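Local coordinates for protein glutathione S-transferase (Natrialba magadii ATCC 43099, PDB 6GZF) that probably acts as a Xi-class glutathione transferase, using glutathione in the manner of glutathionyl-hydroquinone reductases, at residues Gln228-Gly233 and Glu238-Met243; Gly216-Trp221 and Asp269-Tyr274; Glu174-Lys179 and Gly233-Glu238. All coordinates share one frame; numbering follows the deposited sequence.

Contact 1 of 3, residues Gln228-Gly233 and Glu238-Met243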
loop_
_atom_site.group_PDB
_atom_site.type_symbol
_atom_site.label_atom_id
_atom_site.label_comp_id
_atom_site.label_asym_id
_atom_site.label_seq_id
_atom_site.Cartn_x
_atom_site.Cartn_y
_atom_site.Cartn_z
ATOM N N GLN A 228 18.210 -12.297 -22.175
ATOM C CA GLN A 228 19.554 -11.969 -21.713
ATOM C C GLN A 228 19.579 -11.904 -20.188
ATOM O O GLN A 228 18.655 -11.380 -19.566
ATOM C CB GLN A 228 20.037 -10.651 -22.328
ATOM C CG GLN A 228 19.181 -9.439 -22.004
ATOM C CD GLN A 228 19.441 -8.278 -22.944
ATOM O OE1 GLN A 228 19.254 -8.393 -24.156
ATOM N NE2 GLN A 228 19.884 -7.154 -22.391
ATOM N N ARG A 229 20.636 -12.447 -19.594
ATOM C CA ARG A 229 20.707 -12.604 -18.144
ATOM C C ARG A 229 20.701 -11.272 -17.400
ATOM O O ARG A 229 19.991 -11.114 -16.408
ATOM C CB ARG A 229 21.953 -13.402 -17.754
ATOM C CG ARG A 229 22.095 -13.593 -16.254
ATOM C CD ARG A 229 23.198 -14.573 -15.903
ATOM N NE ARG A 229 23.235 -14.836 -14.467
ATOM C CZ ARG A 229 23.940 -15.809 -13.900
ATOM N NH1 ARG A 229 24.675 -16.620 -14.648
ATOM N NH2 ARG A 229 23.910 -15.972 -12.585
ATOM N N TYR A 230 21.490 -10.318 -17.879
ATOM C CA TYR A 230 21.585 -9.022 -17.220
ATOM C C TYR A 230 21.097 -7.899 -18.132
ATOM O O TYR A 230 20.775 -8.133 -19.298
ATOM C CB TYR A 230 23.022 -8.765 -16.765
ATOM C CG TYR A 230 23.561 -9.844 -15.849
ATOM C CD1 TYR A 230 22.999 -10.064 -14.598
ATOM C CD2 TYR A 230 24.628 -10.644 -16.238
ATOM C CE1 TYR A 230 23.485 -11.050 -13.760
ATOM C CE2 TYR A 230 25.122 -11.631 -15.406
ATOM C CZ TYR A 230 24.547 -11.831 -14.167
ATOM O OH TYR A 230 25.036 -12.813 -13.335
ATOM N N LEU A 231 21.037 -6.686 -17.591
ATOM C CA LEU A 231 20.493 -5.542 -18.318
ATOM C C LEU A 231 21.306 -5.210 -19.565
ATOM O O LEU A 231 20.747 -5.000 -20.641
ATOM C CB LEU A 231 20.415 -4.320 -17.401
ATOM C CG LEU A 231 19.388 -4.417 -16.271
ATOM C CD1 LEU A 231 19.405 -3.161 -15.417
ATOM C CD2 LEU A 231 18.000 -4.666 -16.835
ATOM N N ALA A 232 22.627 -5.163 -19.418
ATOM C CA ALA A 232 23.506 -4.952 -20.561
ATOM C C ALA A 232 23.764 -6.276 -21.272
ATOM O O ALA A 232 24.531 -6.340 -22.233
ATOM C CB ALA A 232 24.814 -4.312 -20.126
ATOM N N GLY A 233 23.122 -7.333 -20.784
ATOM C CA GLY A 233 23.164 -8.623 -21.443
ATOM C C GLY A 233 24.047 -9.658 -20.777
ATOM O O GLY A 233 23.674 -10.264 -19.772
ATOM N N GLU A 238 27.156 -1.889 -13.613
ATOM C CA GLU A 238 26.590 -0.864 -12.743
ATOM C C GLU A 238 25.102 -0.674 -13.007
ATOM O O GLU A 238 24.348 -0.286 -12.115
ATOM C CB GLU A 238 27.313 0.469 -12.933
ATOM C CG GLU A 238 28.791 0.454 -12.596
ATOM C CD GLU A 238 29.414 1.835 -12.694
ATOM O OE1 GLU A 238 28.662 2.809 -12.912
ATOM O OE2 GLU A 238 30.648 1.950 -12.552
ATOM N N ALA A 239 24.693 -0.938 -14.244
ATOM C CA ALA A 239 23.299 -0.803 -14.649
ATOM C C ALA A 239 22.399 -1.705 -13.814
ATOM O O ALA A 239 21.268 -1.343 -13.489
ATOM C CB ALA A 239 23.144 -1.123 -16.127
ATOM N N ASP A 240 22.914 -2.879 -13.463
ATOM C CA ASP A 240 22.164 -3.831 -12.654
ATOM C C ASP A 240 22.082 -3.380 -11.200
ATOM O O ASP A 240 21.084 -3.624 -10.525
ATOM C CB ASP A 240 22.797 -5.221 -12.738
ATOM C CG ASP A 240 22.958 -5.701 -14.167
ATOM O OD1 ASP A 240 24.009 -5.412 -14.777
ATOM O OD2 ASP A 240 22.032 -6.361 -14.682
ATOM N N ILE A 241 23.137 -2.724 -10.725
ATOM C CA ILE A 241 23.185 -2.243 -9.349
ATOM C C ILE A 241 22.164 -1.130 -9.122
ATOM O O ILE A 241 21.514 -1.074 -8.077
ATOM C CB ILE A 241 24.595 -1.735 -8.980
ATOM C CG1 ILE A 241 25.628 -2.846 -9.183
ATOM C CG2 ILE A 241 24.630 -1.236 -7.542
ATOM C CD1 ILE A 241 27.015 -2.490 -8.700
ATOM N N ALA A 242 22.023 -0.250 -10.109
ATOM C CA ALA A 242 21.044 0.828 -10.042
ATOM C C ALA A 242 19.626 0.267 -9.979
ATOM O O ALA A 242 18.805 0.712 -9.177
ATOM C CB ALA A 242 21.196 1.757 -11.236
ATOM N N MET A 243 19.351 -0.719 -10.827
ATOM C CA MET A 243 18.043 -1.361 -10.878
ATOM C C MET A 243 17.752 -2.156 -9.606
ATOM O O MET A 243 16.634 -2.134 -9.090
ATOM C CB MET A 243 17.952 -2.280 -12.098
ATOM C CG MET A 243 16.602 -2.954 -12.282
ATOM S SD MET A 243 15.308 -1.808 -12.785
ATOM C CE MET A 243 15.067 -2.303 -14.490
HETATM O O HOH W 1 24.356 -5.566 -17.190
#
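Asp240 has its CG beside the backbone N and anti to the carbonyl carbon (chi1 -54°), which carries the carboxylate from the first turn of helix 238-247 to the loop residues Tyr230 and Leu231. Leu231 takes the same first rotation (chi1 -68°), and its CD1 passes the aspartate in the reverse sense to reach the helix backbone.

One hydrogen bond joins the two segments: Leu231 N donates to Asp240 OD2 over 3.1 Å. It is nearly straight, and the amide comes in on the syn side of the oxygen, 21° out of the carboxylate plane. Beside its hydrogen bonds, Asp240 OD2 has two carbons packed against it, Tyr230 CB at 3.3 Å and Leu231 CG at 3.6 Å. The Tyr230 ring stands almost perpendicular to the carboxylate and carries Arg229 CG over the centre of one face. Beyond the amide, Leu231 CD1 lies 3.7 Å from Met243 CB and 4.3 Å from Ala239 CB, linking two successive turns of the helix. The turn from Tyr230 to Gly233 is closed by a bond of 2.9 Å from Tyr230 N to Gly233 O.

Both carboxylate oxygens have further partners. OD2 is also hydrogen-bonded to Tyr274 OH of helix 271-279. OD1 accepts from Thr237 N, one half of an N-capping box, Thr237 OG1 making a weak bond to Ala239 N in return; the sequence Thr-Glu-Ala-Asp matches the S/T-X-X-D motif of glutathione transferases. A water is modelled between Ala232 N and OD1, although its approach to OD1 is too short to be taken literally. Gripped at both oxygens, the carboxylate is held against rotation, and such a set of donors should compensate its burial and probably favours the ionised form.

Contact 2 of 3, residues Gly216-Trp221 and Asp269-Tyr274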
loop_
_atom_site.group_PDB
_atom_site.type_symbol
_atom_site.label_atom_id
_atom_site.label_comp_id
_atom_site.label_asym_id
_atom_site.label_seq_id
_atom_site.Cartn_x
_atom_site.Cartn_y
_atom_site.Cartn_z
ATOM N N GLY A 216 5.265 0.828 -16.808
ATOM C CA GLY A 216 5.534 0.747 -18.230
ATOM C C GLY A 216 7.000 0.434 -18.444
ATOM O O GLY A 216 7.356 -0.411 -19.266
ATOM N N ALA A 217 7.854 1.115 -17.684
ATOM C CA ALA A 217 9.294 0.897 -17.748
ATOM C C ALA A 217 9.666 -0.497 -17.254
ATOM O O ALA A 217 10.537 -1.156 -17.823
ATOM C CB ALA A 217 10.026 1.957 -16.939
ATOM N N LEU A 218 9.000 -0.939 -16.192
ATOM C CA LEU A 218 9.254 -2.256 -15.616
ATOM C C LEU A 218 8.862 -3.371 -16.580
ATOM O O LEU A 218 9.526 -4.406 -16.649
ATOM C CB LEU A 218 8.501 -2.415 -14.294
ATOM C CG LEU A 218 9.027 -1.585 -13.122
ATOM C CD1 LEU A 218 8.088 -1.678 -11.931
ATOM C CD2 LEU A 218 10.431 -2.035 -12.740
ATOM N N ALA A 219 7.782 -3.153 -17.324
ATOM C CA ALA A 219 7.311 -4.137 -18.291
ATOM C C ALA A 219 8.269 -4.242 -19.473
ATOM O O ALA A 219 8.445 -5.319 -20.045
ATOM C CB ALA A 219 5.913 -3.784 -18.769
ATOM N N HIS A 220 8.883 -3.121 -19.833
ATOM C CA HIS A 220 9.833 -3.091 -20.939
ATOM C C HIS A 220 11.067 -3.926 -20.624
ATOM O O HIS A 220 11.441 -4.810 -21.394
ATOM C CB HIS A 220 10.246 -1.652 -21.260
ATOM C CG HIS A 220 11.490 -1.553 -22.087
ATOM N ND1 HIS A 220 11.629 -2.186 -23.304
ATOM C CD2 HIS A 220 12.656 -0.899 -21.868
ATOM C CE1 HIS A 220 12.825 -1.924 -23.800
ATOM N NE2 HIS A 220 13.468 -1.145 -22.949
ATOM N N TRP A 221 11.690 -3.646 -19.484
ATOM C CA TRP A 221 12.903 -4.349 -19.087
ATOM C C TRP A 221 12.619 -5.800 -18.715
ATOM O O TRP A 221 13.529 -6.625 -18.676
ATOM C CB TRP A 221 13.584 -3.628 -17.922
ATOM C CG TRP A 221 14.157 -2.299 -18.309
ATOM C CD1 TRP A 221 13.727 -1.071 -17.903
ATOM C CD2 TRP A 221 15.259 -2.066 -19.194
ATOM N NE1 TRP A 221 14.497 -0.086 -18.474
ATOM C CE2 TRP A 221 15.444 -0.671 -19.272
ATOM C CE3 TRP A 221 16.109 -2.901 -19.928
ATOM C CZ2 TRP A 221 16.443 -0.093 -20.052
ATOM C CZ3 TRP A 221 17.100 -2.326 -20.702
ATOM C CH2 TRP A 221 17.258 -0.934 -20.758
ATOM N N ASP A 269 7.501 -12.205 -14.739
ATOM C CA ASP A 269 8.076 -13.470 -15.186
ATOM C C ASP A 269 9.600 -13.488 -15.115
ATOM O O ASP A 269 10.199 -14.520 -14.808
ATOM C CB ASP A 269 7.635 -13.780 -16.619
ATOM C CG ASP A 269 6.141 -14.006 -16.736
ATOM O OD1 ASP A 269 5.534 -14.509 -15.767
ATOM O OD2 ASP A 269 5.572 -13.684 -17.801
ATOM N N ASN A 270 10.224 -12.350 -15.395
ATOM C CA ASN A 270 11.672 -12.312 -15.560
ATOM C C ASN A 270 12.402 -11.416 -14.559
ATOM O O ASN A 270 13.565 -11.663 -14.246
ATOM C CB ASN A 270 12.014 -11.872 -16.984
ATOM C CG ASN A 270 11.360 -12.749 -18.036
ATOM O OD1 ASN A 270 10.771 -12.253 -18.997
ATOM N ND2 ASN A 270 11.457 -14.061 -17.855
ATOM N N LEU A 271 11.730 -10.384 -14.060
ATOM C CA LEU A 271 12.356 -9.457 -13.119
ATOM C C LEU A 271 12.583 -10.092 -11.750
ATOM O O LEU A 271 13.576 -9.805 -11.081
ATOM C CB LEU A 271 11.510 -8.191 -12.969
ATOM C CG LEU A 271 11.453 -7.249 -14.171
ATOM C CD1 LEU A 271 10.499 -6.095 -13.902
ATOM C CD2 LEU A 271 12.842 -6.730 -14.509
ATOM N N TRP A 272 11.658 -10.950 -11.337
ATOM C CA TRP A 272 11.755 -11.615 -10.038
ATOM C C TRP A 272 12.881 -12.656 -9.970
ATOM O O TRP A 272 13.611 -12.694 -8.981
ATOM C CB TRP A 272 10.410 -12.254 -9.672
ATOM C CG TRP A 272 10.420 -13.081 -8.408
ATOM C CD1 TRP A 272 9.895 -14.332 -8.251
ATOM C CD2 TRP A 272 10.966 -12.715 -7.130
ATOM N NE1 TRP A 272 10.083 -14.768 -6.963
ATOM C CE2 TRP A 272 10.738 -13.796 -6.255
ATOM C CE3 TRP A 272 11.628 -11.582 -6.642
ATOM C CZ2 TRP A 272 11.148 -13.780 -4.923
ATOM C CZ3 TRP A 272 12.033 -11.569 -5.319
ATOM C CH2 TRP A 272 11.791 -12.660 -4.475
ATOM N N PRO A 273 13.030 -13.511 -11.005
ATOM C CA PRO A 273 14.214 -14.379 -10.961
ATOM C C PRO A 273 15.502 -13.577 -11.122
ATOM O O PRO A 273 16.550 -13.969 -10.611
ATOM C CB PRO A 273 14.006 -15.326 -12.148
ATOM C CG PRO A 273 12.546 -15.261 -12.448
ATOM C CD PRO A 273 12.141 -13.863 -12.127
ATOM N N TYR A 274 15.408 -12.461 -11.840
ATOM C CA TYR A 274 16.526 -11.543 -12.014
ATOM C C TYR A 274 16.959 -10.961 -10.673
ATOM O O TYR A 274 18.150 -10.885 -10.373
ATOM C CB TYR A 274 16.135 -10.429 -12.990
ATOM C CG TYR A 274 17.107 -9.276 -13.090
ATOM C CD1 TYR A 274 18.264 -9.380 -13.851
ATOM C CD2 TYR A 274 16.848 -8.069 -12.451
ATOM C CE1 TYR A 274 19.147 -8.321 -13.955
ATOM C CE2 TYR A 274 17.723 -7.007 -12.551
ATOM C CZ TYR A 274 18.870 -7.138 -13.302
ATOM O OH TYR A 274 19.744 -6.080 -13.401
#
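Leu271 faces Leu218 and Trp221 from the first turn of helix 271-279, while its two partners lie on the later part of helix 204-224. The backbones come nearest at Trp221 and Leu271, whose CA atoms are 7.9 Å apart. No hydrogen bond joins the two segments. Within the second, Tyr274 N bonds to Asn270 O at 3.1 Å, closing the opening turn of its helix.

Leu271 bridges the gap with both methyl groups. Its extended outer torsion (chi2 176°) follows a chi1 of -70° that leaves CG beside the backbone N. Leu271 CD1 meets the backbone of Leu218, 3.4 Å from Leu218 O, and also lies 4.2 Å from Leu218 CB; Leu271 CD2 lies 4.2 Å from Trp221 O. The leucine thus packs against the backbone of the turn from Leu218 to Trp221, touching it at two carbonyl oxygens.

This is a helix-to-helix contact within the all-helical C-terminal domain of the glutathione transferase fold, where helix 204-224 is among the long helices. Next to the leucine contact, Asp222 OD1 accepts hydrogen bonds from both Asn270 N and Leu271 N, tying the start of helix 271-279 to helix 204-224 by polar means as well.

The Trp221 indole leads away from Leu271 to Ile183 and Ile187 of helix 177-192, and His220 CD2 sits 3.8 Å above the plane of that indole, over its centre. Leu225, from the loop after helix 204-224, touches both Leu271 and Tyr274.

Contact 3 of 3, residues Glu174-Lys179 and Gly233-Glu238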
loop_
_atom_site.group_PDB
_atom_site.type_symbol
_atom_site.label_atom_id
_atom_site.label_comp_id
_atom_site.label_asym_id
_atom_site.label_seq_id
_atom_site.Cartn_x
_atom_site.Cartn_y
_atom_site.Cartn_z
ATOM N N GLU A 174 34.797 -3.105 -21.077
ATOM C CA GLU A 174 34.995 -2.636 -22.442
ATOM C C GLU A 174 33.991 -3.271 -23.398
ATOM O O GLU A 174 33.791 -4.485 -23.386
ATOM C CB GLU A 174 36.427 -2.937 -22.898
ATOM C CG GLU A 174 36.595 -3.091 -24.402
ATOM C CD GLU A 174 37.734 -4.025 -24.768
ATOM O OE1 GLU A 174 38.210 -4.767 -23.881
ATOM O OE2 GLU A 174 38.151 -4.020 -25.945
ATOM N N GLY A 175 33.359 -2.441 -24.222
ATOM C CA GLY A 175 32.394 -2.918 -25.194
ATOM C C GLY A 175 30.967 -2.844 -24.687
ATOM O O GLY A 175 30.017 -2.982 -25.458
ATOM N N TYR A 176 30.814 -2.623 -23.385
ATOM C CA TYR A 176 29.494 -2.550 -22.767
ATOM C C TYR A 176 29.189 -1.154 -22.229
ATOM O O TYR A 176 28.029 -0.809 -22.007
ATOM C CB TYR A 176 29.375 -3.568 -21.629
ATOM C CG TYR A 176 29.406 -5.016 -22.062
ATOM C CD1 TYR A 176 28.240 -5.675 -22.425
ATOM C CD2 TYR A 176 30.597 -5.729 -22.092
ATOM C CE1 TYR A 176 28.260 -7.000 -22.815
ATOM C CE2 TYR A 176 30.627 -7.057 -22.480
ATOM C CZ TYR A 176 29.455 -7.686 -22.841
ATOM O OH TYR A 176 29.479 -9.006 -23.229
ATOM N N GLN A 177 30.240 -0.365 -22.026
ATOM C CA GLN A 177 30.151 0.923 -21.336
ATOM C C GLN A 177 29.068 1.854 -21.874
ATOM O O GLN A 177 28.308 2.440 -21.104
ATOM C CB GLN A 177 31.502 1.639 -21.396
ATOM C CG GLN A 177 32.618 0.914 -20.670
ATOM C CD GLN A 177 33.962 1.589 -20.845
ATOM O OE1 GLN A 177 34.085 2.577 -21.570
ATOM N NE2 GLN A 177 34.981 1.057 -20.180
ATOM N N GLU A 178 29.003 1.985 -23.195
ATOM C CA GLU A 178 28.053 2.890 -23.832
ATOM C C GLU A 178 26.613 2.485 -23.529
ATOM O O GLU A 178 25.755 3.337 -23.296
ATOM C CB GLU A 178 28.288 2.926 -25.343
ATOM C CG GLU A 178 28.333 4.324 -25.933
ATOM C CD GLU A 178 29.066 4.369 -27.260
ATOM O OE1 GLU A 178 28.835 3.472 -28.098
ATOM O OE2 GLU A 178 29.878 5.297 -27.463
ATOM N N LYS A 179 26.357 1.180 -23.525
ATOM C CA LYS A 179 25.034 0.657 -23.206
ATOM C C LYS A 179 24.751 0.759 -21.711
ATOM O O LYS A 179 23.631 1.072 -21.306
ATOM C CB LYS A 179 24.905 -0.796 -23.671
ATOM C CG LYS A 179 23.595 -1.465 -23.277
ATOM C CD LYS A 179 22.397 -0.769 -23.905
ATOM C CE LYS A 179 22.233 -1.150 -25.367
ATOM N NZ LYS A 179 21.081 -0.448 -26.000
ATOM N N GLY A 233 23.122 -7.333 -20.784
ATOM C CA GLY A 233 23.164 -8.623 -21.443
ATOM C C GLY A 233 24.047 -9.658 -20.777
ATOM O O GLY A 233 23.674 -10.264 -19.772
ATOM N N ASP A 234 25.231 -9.852 -21.346
ATOM C CA ASP A 234 26.111 -10.952 -20.972
ATOM C C ASP A 234 26.747 -10.802 -19.591
ATOM O O ASP A 234 27.036 -11.797 -18.926
ATOM C CB ASP A 234 27.212 -11.105 -22.024
ATOM C CG ASP A 234 27.909 -12.448 -21.951
ATOM O OD1 ASP A 234 27.235 -13.453 -21.638
ATOM O OD2 ASP A 234 29.131 -12.501 -22.208
ATOM N N ARG A 235 26.971 -9.564 -19.160
ATOM C CA ARG A 235 27.768 -9.328 -17.960
ATOM C C ARG A 235 27.089 -8.456 -16.906
ATOM O O ARG A 235 26.257 -7.605 -17.221
ATOM C CB ARG A 235 29.104 -8.692 -18.347
ATOM C CG ARG A 235 29.867 -9.446 -19.421
ATOM C CD ARG A 235 31.335 -9.085 -19.369
ATOM N NE ARG A 235 31.876 -9.306 -18.033
ATOM C CZ ARG A 235 33.060 -8.864 -17.623
ATOM N NH1 ARG A 235 33.468 -9.114 -16.386
ATOM N NH2 ARG A 235 33.831 -8.171 -18.447
ATOM N N LEU A 236 27.464 -8.681 -15.651
ATOM C CA LEU A 236 26.992 -7.876 -14.530
ATOM C C LEU A 236 27.656 -6.503 -14.543
ATOM O O LEU A 236 28.882 -6.404 -14.558
ATOM C CB LEU A 236 27.278 -8.587 -13.205
ATOM C CG LEU A 236 26.589 -8.042 -11.954
ATOM C CD1 LEU A 236 25.111 -8.377 -11.979
ATOM C CD2 LEU A 236 27.246 -8.591 -10.696
ATOM N N THR A 237 26.849 -5.446 -14.540
ATOM C CA THR A 237 27.378 -4.087 -14.614
ATOM C C THR A 237 26.744 -3.156 -13.584
ATOM O O THR A 237 25.904 -3.573 -12.788
ATOM C CB THR A 237 27.167 -3.478 -16.016
ATOM O OG1 THR A 237 25.765 -3.400 -16.299
ATOM C CG2 THR A 237 27.853 -4.323 -17.082
ATOM N N GLU A 238 27.156 -1.889 -13.613
ATOM C CA GLU A 238 26.590 -0.864 -12.743
ATOM C C GLU A 238 25.102 -0.674 -13.007
ATOM O O GLU A 238 24.348 -0.286 -12.115
ATOM C CB GLU A 238 27.313 0.469 -12.933
ATOM C CG GLU A 238 28.791 0.454 -12.596
ATOM C CD GLU A 238 29.414 1.835 -12.694
ATOM O OE1 GLU A 238 28.662 2.809 -12.912
ATOM O OE2 GLU A 238 30.648 1.950 -12.552
#
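Tyr176 makes the whole of the contact from its side, meeting Asp234 and Arg235 just before helix 177-192 begins. Ahead of it Gly175 turns the chain with a positive phi, and Tyr176 follows with its CB directed toward the loop 233-238. The CA atoms of Tyr176 and Arg235 remain 8.5 Å apart, so the span is bridged by side chains.

The tyrosine CG lies beside its own backbone N (chi1 -67°), and the ring extends from there across the gap until its hydroxyl reaches Asp234. Tyr176 OH is 3.3 Å from Asp234 CB and 3.7 Å from Asp234 OD2; the nearer approach is to the methylene, and no hydrogen bond links the segments here. The ring and carboxylate planes differ by 33°.

Arg235 meets the tyrosine with its aliphatic part, crossing it at about a right angle. Arg235 CD lies 3.8 Å from Tyr176 CE2, and Arg235 CG 3.9 Å from Tyr176 CZ. The guanidinium plane stands 83° from the ring, so the two flat groups are not stacked, and methylene packing accounts for the touch.

Gln177 then starts the helix, its NE2 bonded back to Tyr172 O. At the surface of the C-terminal domain, the contact joins the N-terminal end of helix 177-192 to the loop leading into helix 238-247. Pro173 touches Arg235 and Thr237, the latter being the N-cap of helix 238-247, and further along Thr237 packs on Val180 and Glu238 on Ile184 of helix 177-192.

How the contacts relate
Contacts 1 and 3 draw on the same loop between helices 204-224 and 238-247 and share Gly233 and Glu238, with centres 8 Å apart; the Tyr230 ring joins them, Tyr230 CD2 lying 3.4 Å from Arg235 C. Contact 2 lies about 11 Å from contact 1 between centres, and the two are linked through the Tyr274 OH to Asp240 OD2 bond, 2.6 Å. Met243 CE also lies 3.9 Å from Trp221 CD1. Contacts 2 and 3 do not touch. Tyr254, predicted to lower the pKa of the active-site cysteine, has its side chain about 8 Å from that of Leu218 and 10 Å from that of Met243; contact 3 is remote from the predicted sites.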